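Local coordinates for GAF domain-containing protein (Thermoplasma acidophilum, PDB 4MN7), which probably reduces free methionine-R-sulfoxide to methionine, as a type II free methionine-R-sulfoxide reductase built on a GAF domain, at residues A[8-19]-A[39-47]; A[83-94]-A[105-116]. The protein carries 1 engineered substitution. All coordinates share one frame; numbering follows the deposited sequence.

Contact 1. Residues A[8-19]-A[39-47]; sequences RSQMQAACQYLK and KLEAFVGEK
Gln12 and Ala42 mark where helix 8-19 comes down on strand 39-44, with CA atoms 5.4 Å apart. The two axes approach to 7.1 Å and run almost parallel, at 26°. At the N-terminal end of segment 8-19, Arg8 reaches Glu41 in two ways. Its chain bends at chi3 (-97°), which carries NE to the backbone O of Glu41 at 3.3 Å and brings NH2 to OE1 of the same residue at 2.7 Å. The second is a salt bridge but a weak hydrogen bond, bent at the hydrogen; OE1 lies near the guanidinium plane, at its edge, while the carboxylate plane is turned steeply against it. Arg8 NH1 is paired with Glu5. With alanine in place of this arginine, the Glu41 carboxylate would probably lose its mate on the helix and the Glu41 carbonyl its NE donor. Glu41 and Ala42 both face Phe30 of strand 27-34, a classic beta bulge in the antiparallel sheet of this GAF domain, and both side chains start toward the helix. Ala42 CB is packed against Met11 CB at 3.8 Å. Gln12 NE2 donates an almost straight bond (163°) to Phe43 O at 2.8 Å; the acceptor lies in the amide plane, but the donor sits above the carbonyl plane. Val44 fits between Cys15, Gln16 and Lys19, with its CG2 on Cys15 CB at 3.8 Å. Packing is tight where CD of Lys19 presses on Val44 CG1 at 3.3 Å, while the Lys19 ammonium reaches past to the backbone O of Asp26. The helix side bearing Gln10 and Tyr17 packs on the second subunit.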
loop_
_atom_site.group_PDB
_atom_site.type_symbol
_atom_site.label_atom_id
_atom_site.label_comp_id
_atom_site.label_asym_id
_atom_site.label_seq_id
_atom_site.Cartn_x
_atom_site.Cartn_y
_atom_site.Cartn_z
ATOM N N ARG A 8 -3.902 -0.381 -7.399
ATOM C CA ARG A 8 -3.815 0.929 -8.054
ATOM C C ARG A 8 -4.327 2.040 -7.166
ATOM O O ARG A 8 -3.744 3.141 -7.187
ATOM C CB ARG A 8 -4.554 0.936 -9.405
ATOM C CG ARG A 8 -4.407 2.253 -10.137
ATOM C CD ARG A 8 -5.353 2.377 -11.305
ATOM N NE ARG A 8 -4.608 2.005 -12.506
ATOM C CZ ARG A 8 -4.730 0.861 -13.116
ATOM N NH1 ARG A 8 -5.587 -0.008 -12.672
ATOM N NH2 ARG A 8 -4.002 0.604 -14.168
ATOM N N SER A 9 -5.392 1.781 -6.362
ATOM C CA SER A 9 -5.867 2.824 -5.446
ATOM C C SER A 9 -4.834 3.099 -4.322
ATOM O O SER A 9 -4.670 4.251 -3.916
ATOM C CB SER A 9 -7.331 2.593 -4.903
ATOM O OG SER A 9 -7.420 1.844 -3.708
ATOM N N GLN A 10 -4.150 2.061 -3.831
ATOM C CA GLN A 10 -3.021 2.267 -2.889
ATOM C C GLN A 10 -1.933 3.142 -3.484
ATOM O O GLN A 10 -1.474 4.077 -2.864
ATOM C CB GLN A 10 -2.417 0.941 -2.461
ATOM C CG GLN A 10 -3.326 0.131 -1.562
ATOM C CD GLN A 10 -3.552 0.820 -0.212
ATOM O OE1 GLN A 10 -2.605 1.012 0.536
ATOM N NE2 GLN A 10 -4.772 1.189 0.076
ATOM N N MET A 11 -1.499 2.828 -4.695
ATOM C CA MET A 11 -0.438 3.605 -5.364
ATOM C C MET A 11 -0.881 5.040 -5.572
ATOM O O MET A 11 -0.139 6.006 -5.375
ATOM C CB MET A 11 -0.076 2.967 -6.738
ATOM C CG MET A 11 0.770 1.726 -6.609
ATOM S SD MET A 11 1.314 1.085 -8.226
ATOM C CE MET A 11 0.001 0.032 -8.350
ATOM N N GLN A 12 -2.110 5.178 -5.992
ATOM C CA GLN A 12 -2.702 6.506 -6.145
ATOM C C GLN A 12 -2.704 7.331 -4.848
ATOM O O GLN A 12 -2.249 8.491 -4.802
ATOM C CB GLN A 12 -4.120 6.324 -6.680
ATOM C CG GLN A 12 -4.650 7.579 -7.303
ATOM C CD GLN A 12 -3.874 7.955 -8.519
ATOM O OE1 GLN A 12 -3.638 7.155 -9.425
ATOM N NE2 GLN A 12 -3.443 9.189 -8.538
ATOM N N ALA A 13 -3.130 6.689 -3.766
ATOM C CA ALA A 13 -3.102 7.313 -2.416
ATOM C C ALA A 13 -1.649 7.630 -2.013
ATOM O O ALA A 13 -1.383 8.687 -1.458
ATOM C CB ALA A 13 -3.714 6.387 -1.370
ATOM N N ALA A 14 -0.709 6.740 -2.329
ATOM C CA ALA A 14 0.719 7.050 -2.075
ATOM C C ALA A 14 1.216 8.297 -2.858
ATOM O O ALA A 14 1.921 9.170 -2.326
ATOM C CB ALA A 14 1.587 5.833 -2.356
ATOM N N CYS A 15 0.883 8.381 -4.141
ATOM C CA CYS A 15 1.269 9.588 -4.928
ATOM C C CYS A 15 0.641 10.851 -4.313
ATOM O O CYS A 15 1.250 11.858 -4.246
ATOM C CB CYS A 15 0.837 9.468 -6.394
ATOM S SG CYS A 15 1.481 8.067 -7.368
ATOM N N GLN A 16 -0.580 10.753 -3.808
ATOM C CA GLN A 16 -1.268 11.889 -3.233
ATOM C C GLN A 16 -0.585 12.313 -1.929
ATOM O O GLN A 16 -0.280 13.483 -1.747
ATOM C CB GLN A 16 -2.763 11.525 -3.014
ATOM C CG GLN A 16 -3.718 12.630 -2.544
ATOM C CD GLN A 16 -3.669 13.908 -3.388
ATOM O OE1 GLN A 16 -3.417 14.979 -2.852
ATOM N NE2 GLN A 16 -3.902 13.800 -4.696
ATOM N N TYR A 17 -0.370 11.374 -1.003
ATOM C CA TYR A 17 0.421 11.674 0.153
ATOM C C TYR A 17 1.773 12.288 -0.204
ATOM O O TYR A 17 2.202 13.311 0.346
ATOM C CB TYR A 17 0.591 10.394 1.017
ATOM C CG TYR A 17 1.415 10.602 2.259
ATOM C CD1 TYR A 17 2.793 10.540 2.177
ATOM C CD2 TYR A 17 0.840 10.874 3.526
ATOM C CE1 TYR A 17 3.597 10.711 3.288
ATOM C CE2 TYR A 17 1.654 11.076 4.674
ATOM C CZ TYR A 17 3.036 10.985 4.532
ATOM O OH TYR A 17 3.975 11.097 5.554
ATOM N N LEU A 18 2.493 11.679 -1.130
ATOM C CA LEU A 18 3.821 12.231 -1.459
ATOM C C LEU A 18 3.771 13.696 -1.941
ATOM O O LEU A 18 4.641 14.508 -1.633
ATOM C CB LEU A 18 4.563 11.329 -2.472
ATOM C CG LEU A 18 5.013 10.020 -1.808
ATOM C CD1 LEU A 18 5.393 8.983 -2.840
ATOM C CD2 LEU A 18 6.153 10.222 -0.808
ATOM N N LYS A 19 2.776 13.998 -2.751
ATOM C CA LYS A 19 2.658 15.331 -3.338
ATOM C C LYS A 19 2.125 16.337 -2.332
ATOM O O LYS A 19 2.700 17.388 -2.145
ATOM C CB LYS A 19 1.790 15.269 -4.584
ATOM C CG LYS A 19 1.799 16.574 -5.345
ATOM C CD LYS A 19 0.899 16.528 -6.557
ATOM C CE LYS A 19 0.372 17.910 -6.895
ATOM N NZ LYS A 19 1.559 18.738 -7.210
ATOM N N LYS A 39 5.510 1.200 -17.683
ATOM C CA LYS A 39 4.165 1.672 -17.850
ATOM C C LYS A 39 3.683 2.479 -16.652
ATOM O O LYS A 39 3.682 1.994 -15.573
ATOM C CB LYS A 39 3.265 0.469 -18.057
ATOM C CG LYS A 39 1.789 0.762 -18.259
ATOM C CD LYS A 39 1.486 1.632 -19.467
ATOM C CE LYS A 39 0.060 2.220 -19.409
ATOM N NZ LYS A 39 -0.939 1.218 -18.910
ATOM N N LEU A 40 3.257 3.710 -16.859
ATOM C CA LEU A 40 2.709 4.519 -15.753
ATOM C C LEU A 40 1.390 3.943 -15.277
ATOM O O LEU A 40 0.432 3.862 -16.028
ATOM C CB LEU A 40 2.477 5.938 -16.220
ATOM C CG LEU A 40 2.048 7.016 -15.219
ATOM C CD1 LEU A 40 3.035 7.171 -14.090
ATOM C CD2 LEU A 40 1.808 8.336 -15.935
ATOM N N GLU A 41 1.315 3.511 -14.028
ATOM C CA GLU A 41 0.067 2.976 -13.528
ATOM C C GLU A 41 -0.666 3.872 -12.503
ATOM O O GLU A 41 -1.816 3.657 -12.207
ATOM C CB GLU A 41 0.255 1.564 -13.016
ATOM C CG GLU A 41 0.803 0.609 -14.088
ATOM C CD GLU A 41 -0.311 0.138 -15.078
ATOM O OE1 GLU A 41 -1.430 0.664 -15.025
ATOM O OE2 GLU A 41 -0.082 -0.771 -15.888
ATOM N N ALA A 42 0.007 4.860 -11.973
ATOM C CA ALA A 42 -0.622 5.831 -11.106
ATOM C C ALA A 42 0.250 7.047 -11.058
ATOM O O ALA A 42 1.509 6.951 -11.120
ATOM C CB ALA A 42 -0.823 5.259 -9.687
ATOM N N PHE A 43 -0.397 8.202 -10.931
ATOM C CA PHE A 43 0.290 9.478 -10.711
ATOM C C PHE A 43 -0.617 10.566 -10.164
ATOM O O PHE A 43 -1.808 10.540 -10.384
ATOM C CB PHE A 43 0.854 10.044 -12.025
ATOM C CG PHE A 43 -0.199 10.563 -12.954
ATOM C CD1 PHE A 43 -1.014 9.678 -13.657
ATOM C CD2 PHE A 43 -0.364 11.909 -13.129
ATOM C CE1 PHE A 43 -2.010 10.138 -14.487
ATOM C CE2 PHE A 43 -1.332 12.398 -13.974
ATOM C CZ PHE A 43 -2.179 11.510 -14.641
ATOM N N VAL A 44 -0.014 11.560 -9.543
ATOM C CA VAL A 44 -0.696 12.803 -9.247
ATOM C C VAL A 44 0.089 13.928 -9.815
ATOM O O VAL A 44 1.332 13.971 -9.712
ATOM C CB VAL A 44 -0.877 12.996 -7.716
ATOM C CG1 VAL A 44 -1.439 14.368 -7.409
ATOM C CG2 VAL A 44 -1.876 11.971 -7.195
ATOM N N GLY A 45 -0.648 14.857 -10.414
ATOM C CA GLY A 45 -0.092 16.086 -10.993
ATOM C C GLY A 45 -0.571 16.244 -12.437
ATOM O O GLY A 45 -1.494 15.562 -12.866
ATOM N N GLU A 46 0.110 17.092 -13.189
ATOM C CA GLU A 46 -0.189 17.350 -14.612
ATOM C C GLU A 46 0.002 16.082 -15.474
ATOM O O GLU A 46 0.835 15.210 -15.167
ATOM C CB GLU A 46 0.818 18.409 -15.042
ATOM C CG GLU A 46 0.565 19.291 -16.242
ATOM C CD GLU A 46 1.861 20.030 -16.615
ATOM O OE1 GLU A 46 2.767 20.141 -15.736
ATOM O OE2 GLU A 46 2.012 20.463 -17.776
ATOM N N LYS A 47 -0.738 16.002 -16.574
ATOM C CA LYS A 47 -0.649 14.891 -17.518
ATOM C C LYS A 47 0.684 14.785 -18.159
ATOM O O LYS A 47 1.249 15.788 -18.600
ATOM C CB LYS A 47 -1.638 15.054 -18.649
ATOM C CG LYS A 47 -2.817 14.121 -18.519
ATOM C CD LYS A 47 -3.363 13.782 -19.896
ATOM C CE LYS A 47 -4.520 12.808 -19.811
ATOM N NZ LYS A 47 -5.314 12.876 -21.072
#

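Contact 2. Residues A[83-94]-A[105-116]. Engineered in segment 83-94: Ser84 (natural residue Cys).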
loop_
_atom_site.group_PDB
_atom_site.type_symbol
_atom_site.label_atom_id
_atom_site.label_comp_id
_atom_site.label_asym_id
_atom_site.label_seq_id
_atom_site.Cartn_x
_atom_site.Cartn_y
_atom_site.Cartn_z
ATOM N N ALA A 83 13.109 16.658 -19.607
ATOM C CA ALA A 83 11.987 16.360 -18.716
ATOM C C ALA A 83 10.675 16.230 -19.485
ATOM O O ALA A 83 10.613 16.418 -20.699
ATOM C CB ALA A 83 11.881 17.404 -17.562
ATOM N N SER A 84 9.641 15.860 -18.745
ATOM C CA SER A 84 8.289 15.745 -19.248
ATOM C C SER A 84 7.527 17.045 -19.114
ATOM O O SER A 84 6.476 17.196 -19.696
ATOM C CB SER A 84 7.544 14.651 -18.463
ATOM O OG SER A 84 8.130 13.375 -18.655
ATOM N N PHE A 85 8.052 17.975 -18.328
ATOM C CA PHE A 85 7.382 19.230 -18.044
ATOM C C PHE A 85 8.414 20.315 -18.044
ATOM O O PHE A 85 9.580 20.127 -17.591
ATOM C CB PHE A 85 6.611 19.258 -16.703
ATOM C CG PHE A 85 5.762 18.074 -16.505
ATOM C CD1 PHE A 85 4.603 17.939 -17.206
ATOM C CD2 PHE A 85 6.183 17.038 -15.650
ATOM C CE1 PHE A 85 3.822 16.831 -17.026
ATOM C CE2 PHE A 85 5.418 15.914 -15.476
ATOM C CZ PHE A 85 4.232 15.808 -16.165
ATOM N N PRO A 86 8.008 21.457 -18.611
ATOM C CA PRO A 86 8.979 22.499 -18.792
ATOM C C PRO A 86 9.332 23.151 -17.467
ATOM O O PRO A 86 10.480 23.609 -17.296
ATOM C CB PRO A 86 8.291 23.462 -19.792
ATOM C CG PRO A 86 6.860 23.108 -19.805
ATOM C CD PRO A 86 6.737 21.698 -19.336
ATOM N N SER A 87 8.379 23.167 -16.526
ATOM C CA SER A 87 8.691 23.683 -15.177
ATOM C C SER A 87 9.715 22.871 -14.371
ATOM O O SER A 87 10.334 23.401 -13.461
ATOM C CB SER A 87 7.432 23.885 -14.369
ATOM O OG SER A 87 6.711 22.710 -14.235
ATOM N N THR A 88 9.964 21.616 -14.743
ATOM C CA THR A 88 10.774 20.768 -13.897
ATOM C C THR A 88 12.201 21.238 -13.881
ATOM O O THR A 88 12.806 21.378 -14.895
ATOM C CB THR A 88 10.761 19.314 -14.424
ATOM O OG1 THR A 88 9.433 18.781 -14.299
ATOM C CG2 THR A 88 11.743 18.486 -13.640
ATOM N N GLN A 89 12.762 21.394 -12.695
ATOM C CA GLN A 89 14.158 21.630 -12.515
ATOM C C GLN A 89 14.865 20.536 -11.826
ATOM O O GLN A 89 16.065 20.491 -11.885
ATOM C CB GLN A 89 14.354 22.905 -11.684
ATOM C CG GLN A 89 13.911 24.148 -12.483
ATOM C CD GLN A 89 14.284 25.461 -11.801
ATOM O OE1 GLN A 89 15.326 26.003 -12.049
ATOM N NE2 GLN A 89 13.429 25.934 -10.908
ATOM N N SER A 90 14.169 19.675 -11.080
ATOM C CA SER A 90 14.875 18.497 -10.535
ATOM C C SER A 90 13.963 17.294 -10.535
ATOM O O SER A 90 12.739 17.434 -10.557
ATOM C CB SER A 90 15.586 18.761 -9.177
ATOM O OG SER A 90 14.699 19.249 -8.194
ATOM N N GLU A 91 14.573 16.115 -10.551
ATOM C CA GLU A 91 13.840 14.889 -10.698
ATOM C C GLU A 91 14.604 13.718 -10.042
ATOM O O GLU A 91 15.834 13.616 -10.140
ATOM C CB GLU A 91 13.606 14.579 -12.171
ATOM C CG GLU A 91 12.787 13.287 -12.383
ATOM C CD GLU A 91 12.441 13.005 -13.817
ATOM O OE1 GLU A 91 12.947 13.768 -14.663
ATOM O OE2 GLU A 91 11.664 12.057 -14.096
ATOM N N ILE A 92 13.842 12.848 -9.365
ATOM C CA ILE A 92 14.408 11.705 -8.664
ATOM C C ILE A 92 13.584 10.507 -9.052
ATOM O O ILE A 92 12.370 10.597 -9.217
ATOM C CB ILE A 92 14.455 11.913 -7.154
ATOM C CG1 ILE A 92 15.262 10.799 -6.496
ATOM C CG2 ILE A 92 13.063 12.019 -6.613
ATOM C CD1 ILE A 92 15.469 10.950 -5.017
ATOM N N VAL A 93 14.279 9.425 -9.314
ATOM C CA VAL A 93 13.647 8.187 -9.682
ATOM C C VAL A 93 14.205 7.134 -8.747
ATOM O O VAL A 93 15.396 6.933 -8.693
ATOM C CB VAL A 93 13.907 7.799 -11.112
ATOM C CG1 VAL A 93 13.037 6.603 -11.506
ATOM C CG2 VAL A 93 13.596 8.932 -12.062
ATOM N N VAL A 94 13.315 6.455 -8.042
ATOM C CA VAL A 94 13.707 5.536 -6.987
ATOM C C VAL A 94 13.172 4.191 -7.377
ATOM O O VAL A 94 11.982 4.070 -7.601
ATOM C CB VAL A 94 12.991 5.954 -5.728
ATOM C CG1 VAL A 94 13.234 4.946 -4.641
ATOM C CG2 VAL A 94 13.435 7.355 -5.319
ATOM N N GLU A 105 9.234 1.714 -10.409
ATOM C CA GLU A 105 9.899 2.881 -9.786
ATOM C C GLU A 105 8.949 3.946 -9.349
ATOM O O GLU A 105 7.801 4.014 -9.840
ATOM C CB GLU A 105 10.900 3.463 -10.805
ATOM C CG GLU A 105 10.207 3.983 -12.047
ATOM C CD GLU A 105 11.208 4.340 -13.160
ATOM O OE1 GLU A 105 12.327 3.814 -13.187
ATOM O OE2 GLU A 105 10.897 5.232 -13.921
ATOM N N ILE A 106 9.425 4.849 -8.517
ATOM C CA ILE A 106 8.685 6.072 -8.185
ATOM C C ILE A 106 9.480 7.160 -8.854
ATOM O O ILE A 106 10.657 7.259 -8.616
ATOM C CB ILE A 106 8.660 6.308 -6.657
ATOM C CG1 ILE A 106 8.068 5.096 -5.972
ATOM C CG2 ILE A 106 7.838 7.533 -6.278
ATOM C CD1 ILE A 106 7.958 5.222 -4.499
ATOM N N ASP A 107 8.805 7.982 -9.668
ATOM C CA ASP A 107 9.373 9.109 -10.377
ATOM C C ASP A 107 8.760 10.368 -9.865
ATOM O O ASP A 107 7.528 10.537 -9.911
ATOM C CB ASP A 107 9.044 8.953 -11.875
ATOM C CG ASP A 107 9.647 10.042 -12.765
ATOM O OD1 ASP A 107 10.678 10.653 -12.375
ATOM O OD2 ASP A 107 9.090 10.274 -13.883
ATOM N N ILE A 108 9.602 11.271 -9.381
ATOM C CA ILE A 108 9.107 12.555 -8.859
ATOM C C ILE A 108 9.853 13.744 -9.477
ATOM O O ILE A 108 11.080 13.803 -9.471
ATOM C CB ILE A 108 9.300 12.595 -7.324
ATOM C CG1 ILE A 108 8.616 11.420 -6.675
ATOM C CG2 ILE A 108 8.731 13.864 -6.750
ATOM C CD1 ILE A 108 8.803 11.311 -5.150
ATOM N N ASP A 109 9.091 14.728 -9.923
ATOM C CA ASP A 109 9.587 15.969 -10.506
ATOM C C ASP A 109 9.343 17.087 -9.479
ATOM O O ASP A 109 8.290 17.138 -8.802
ATOM C CB ASP A 109 8.726 16.409 -11.743
ATOM C CG ASP A 109 8.998 15.575 -13.006
ATOM O OD1 ASP A 109 8.677 14.388 -13.009
ATOM O OD2 ASP A 109 9.488 16.122 -14.009
ATOM N N SER A 110 10.300 17.995 -9.420
ATOM C CA SER A 110 10.165 19.229 -8.712
ATOM C C SER A 110 10.428 20.411 -9.668
ATOM O O SER A 110 11.402 20.375 -10.422
ATOM C CB SER A 110 11.231 19.309 -7.637
ATOM O OG SER A 110 11.034 20.524 -6.898
ATOM N N ASP A 111 9.646 21.483 -9.493
ATOM C CA ASP A 111 9.887 22.762 -10.158
ATOM C C ASP A 111 11.047 23.529 -9.541
ATOM O O ASP A 111 11.485 24.498 -10.123
ATOM C CB ASP A 111 8.641 23.651 -10.130
ATOM C CG ASP A 111 7.514 23.102 -10.957
ATOM O OD1 ASP A 111 7.738 22.170 -11.762
ATOM O OD2 ASP A 111 6.360 23.563 -10.792
ATOM N N LYS A 112 11.561 23.081 -8.395
ATOM C CA LYS A 112 12.693 23.738 -7.726
ATOM C C LYS A 112 13.945 22.992 -8.027
ATOM O O LYS A 112 13.941 21.792 -8.301
ATOM C CB LYS A 112 12.486 23.758 -6.211
ATOM C CG LYS A 112 11.136 24.332 -5.780
ATOM C CD LYS A 112 11.090 25.862 -5.769
ATOM C CE LYS A 112 9.981 26.434 -6.656
ATOM N NZ LYS A 112 8.653 25.781 -6.490
ATOM N N LYS A 113 15.048 23.678 -7.963
ATOM C CA LYS A 113 16.302 23.049 -8.241
ATOM C C LYS A 113 16.771 22.266 -7.019
ATOM O O LYS A 113 16.519 22.703 -5.911
ATOM C CB LYS A 113 17.294 24.141 -8.522
ATOM C CG LYS A 113 18.511 23.752 -9.358
ATOM C CD LYS A 113 19.160 25.012 -9.946
ATOM C CE LYS A 113 18.098 26.080 -10.261
ATOM N NZ LYS A 113 18.550 27.283 -11.010
ATOM N N ALA A 114 17.573 21.234 -7.219
ATOM C CA ALA A 114 18.143 20.450 -6.098
ATOM C C ALA A 114 17.117 20.197 -4.970
ATOM O O ALA A 114 17.363 20.451 -3.821
ATOM C CB ALA A 114 19.353 21.170 -5.541
ATOM N N ALA A 115 15.923 19.786 -5.354
ATOM C CA ALA A 115 14.817 19.561 -4.459
ATOM C C ALA A 115 15.031 18.320 -3.524
ATOM O O ALA A 115 14.389 18.224 -2.500
ATOM C CB ALA A 115 13.569 19.316 -5.295
ATOM N N PHE A 116 15.841 17.368 -3.948
ATOM C CA PHE A 116 15.876 16.038 -3.348
ATOM C C PHE A 116 17.203 15.804 -2.648
ATOM O O PHE A 116 18.256 15.645 -3.266
ATOM C CB PHE A 116 15.632 14.999 -4.415
ATOM C CG PHE A 116 14.357 15.227 -5.161
ATOM C CD1 PHE A 116 13.152 15.057 -4.560
ATOM C CD2 PHE A 116 14.375 15.658 -6.474
ATOM C CE1 PHE A 116 11.957 15.273 -5.244
ATOM C CE2 PHE A 116 13.178 15.890 -7.158
ATOM C CZ PHE A 116 11.966 15.702 -6.543
HETATM O O HOH W 1 10.400 25.831 -12.709
HETATM O O HOH W 2 7.292 19.444 -12.363
#
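Ser90 chi1 (56°) tucks OG between its own backbone N and carbonyl carbon, from where it bonds across to the Lys112-Ala115 turn; Ile92, with CG1 anti to N, likewise turns CG2 onto the Phe116 ring. Both residues lie on one strand of an antiparallel hairpin, 90-98 with 101-110, paired here from Ser90-Ser110 to Val94-Ile106. A classic beta bulge ends the pairing: Ser110 O accepts from Gln89 N at 2.8 Å and from Ser90 N at 2.9 Å. Ile92 CG2 stands 3.5 Å from the Phe116 centroid, 6° off the normal, a CH-pi contact, and Ala115 CB covers the opposite face. On the other side of the sheet Glu91, Val93, Glu105 and Asp107 touch helix 59-66, while Asp109 packs on Trp27; Glu91 is also held by Tyr81. This buried cluster of acidic side chains is consistent with the ligand-pocket side of a GAF domain. Thr88 OG1 donates to Asp109 OD2 at 2.7 Å, on the anti side of the carboxylate, and a water joins Thr88 OG1 to Asp111 OD1. Ser87 OG meets that same OD1 at 2.7 Å, from above the carboxylate plane. The Ser90 hydroxyl is gripped twice, giving its proton to Lys112 O at 2.7 Å and accepting from Ala115 N at 3.1 Å.

From the N terminus, helix 2-21 leads into strand 27-34 and then strand 37-44, where contact 1 closes a loop of 19 residues by laying the strand beside the helix. The chain next passes through strand 52-53, helix 59-66 and strand 70-72 before contact 2 opens at 83 and closes a shorter, 10-residue gap. The two are thus in series, neither enclosing nor crossing the other. They act on the same sheet: contact 1 joins it to the dimer-facing N-terminal helix, contact 2 pairs two of its strands. Their centres are 15 Å apart, yet they touch, since Phe85 CE1 lies 3.2 Å from Lys47 O.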